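PDB 2H4O: SPbeta prophage-derived uncharacterized protein YonK from Bacillus subtilis, which is of unknown function but is a prophage-derived protein of the YonK family that assembles into an octamer. Local coordinates for residues E21-E24 with A29-T32. Numbering follows the deposited sequence.
Sequences EVTE and AEYT
Thr23 reaches across to the backbone of Tyr31 with its hydroxyl. Thr23 OG1 donates a hydrogen bond to Tyr31 O over 2.9 Å. The donor comes from above the carbonyl plane, 41° out of it. With OG1 anti to the Thr23 backbone N (chi1 169°), the hydroxyl is directed to the Tyr31 carbonyl. The same carbonyl takes a weak, bent bond from Glu24 N at 3.2 Å. Tyr31 N returns an equally long weak bond to Glu24 O.

Thr32 lies beside Thr23, with the two side chains crossing at an angle and Thr32 OG1 3.5 Å from Thr23 CB. The Thr32 methyl is turned toward Glu21, and CG2 approaches Glu21 OE1 at 4.1 Å. Glu30 adds its CG methylene near Thr23 OG1, at 3.8 Å.

These residues join the antiparallel strands 21-25 and 30-34 into a beta hairpin, with strand 14-16 on the far side of 21-25. Glu21 OE2 forms a salt bridge with Lys60 of a second subunit. Glu24 OE1 is hydrogen-bonded to Tyr33 OH of its own chain and to Ser3 OG of a third subunit.

With both backbone bonds weak here, the threonine hydroxyl supplements the pairing, while Glu21 and Glu24 help link the hairpin to neighbouring subunits, together with backbone bonds from Thr32.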
loop_
_atom_site.group_PDB
_atom_site.type_symbol
_atom_site.label_atom_id
_atom_site.label_comp_id
_atom_site.label_asym_id
_atom_site.label_seq_id
_atom_site.Cartn_x
_atom_site.Cartn_y
_atom_site.Cartn_z
ATOM N N GLU A 21 28.553 3.112 -8.759
ATOM C CA GLU A 21 28.318 1.993 -7.854
ATOM C C GLU A 21 27.492 2.352 -6.607
ATOM O O GLU A 21 27.573 3.443 -6.059
ATOM C CB GLU A 21 29.647 1.401 -7.395
ATOM C CG GLU A 21 30.597 1.054 -8.528
ATOM C CD GLU A 21 31.886 0.420 -8.036
ATOM O OE1 GLU A 21 32.490 0.953 -7.073
ATOM O OE2 GLU A 21 32.298 -0.608 -8.623
ATOM N N VAL A 22 26.675 1.413 -6.169
ATOM C CA VAL A 22 25.881 1.602 -4.967
ATOM C C VAL A 22 26.388 0.566 -3.969
ATOM O O VAL A 22 26.539 -0.623 -4.293
ATOM C CB VAL A 22 24.360 1.353 -5.203
ATOM C CG1 VAL A 22 23.590 1.636 -3.926
ATOM C CG2 VAL A 22 23.860 2.211 -6.358
ATOM N N THR A 23 26.639 1.020 -2.750
ATOM C CA THR A 23 27.131 0.132 -1.729
ATOM C C THR A 23 26.421 0.278 -0.374
ATOM O O THR A 23 26.453 1.346 0.232
ATOM C CB THR A 23 28.666 0.316 -1.586
ATOM O OG1 THR A 23 29.138 -0.369 -0.419
ATOM C CG2 THR A 23 29.027 1.773 -1.509
ATOM N N GLU A 24 25.772 -0.799 0.088
ATOM C CA GLU A 24 25.083 -0.774 1.375
ATOM C C GLU A 24 25.861 -1.463 2.482
ATOM O O GLU A 24 26.502 -2.477 2.274
ATOM C CB GLU A 24 23.669 -1.399 1.296
ATOM C CG GLU A 24 23.598 -2.868 0.895
ATOM C CD GLU A 24 22.176 -3.444 0.930
ATOM O OE1 GLU A 24 21.901 -4.455 0.258
ATOM O OE2 GLU A 24 21.321 -2.906 1.636
ATOM N N ALA A 29 28.298 -7.503 6.477
ATOM C CA ALA A 29 29.289 -7.040 5.518
ATOM C C ALA A 29 28.977 -5.681 4.892
ATOM O O ALA A 29 28.067 -4.967 5.312
ATOM C CB ALA A 29 29.444 -8.086 4.421
ATOM N N GLU A 30 29.777 -5.348 3.884
ATOM C CA GLU A 30 29.646 -4.127 3.106
ATOM C C GLU A 30 29.644 -4.537 1.633
ATOM O O GLU A 30 30.698 -4.660 1.012
ATOM C CB GLU A 30 30.809 -3.178 3.375
ATOM C CG GLU A 30 30.597 -1.785 2.821
ATOM C CD GLU A 30 31.892 -1.032 2.550
ATOM O OE1 GLU A 30 32.596 -1.378 1.564
ATOM O OE2 GLU A 30 32.205 -0.102 3.319
ATOM N N TYR A 31 28.443 -4.754 1.097
ATOM C CA TYR A 31 28.224 -5.160 -0.290
ATOM C C TYR A 31 28.304 -4.002 -1.283
ATOM O O TYR A 31 27.915 -2.891 -0.980
ATOM C CB TYR A 31 26.860 -5.832 -0.411
ATOM C CG TYR A 31 26.696 -7.005 0.523
ATOM C CD1 TYR A 31 27.180 -8.277 0.198
ATOM C CD2 TYR A 31 26.119 -6.830 1.773
ATOM C CE1 TYR A 31 27.100 -9.342 1.104
ATOM C CE2 TYR A 31 26.028 -7.887 2.685
ATOM C CZ TYR A 31 26.521 -9.138 2.345
ATOM O OH TYR A 31 26.418 -10.155 3.264
ATOM N N THR A 32 28.821 -4.273 -2.473
ATOM C CA THR A 32 28.957 -3.254 -3.494
ATOM C C THR A 32 28.380 -3.772 -4.783
ATOM O O THR A 32 28.775 -4.819 -5.271
ATOM C CB THR A 32 30.406 -2.897 -3.732
ATOM O OG1 THR A 32 30.922 -2.239 -2.575
ATOM C CG2 THR A 32 30.547 -2.008 -4.946
#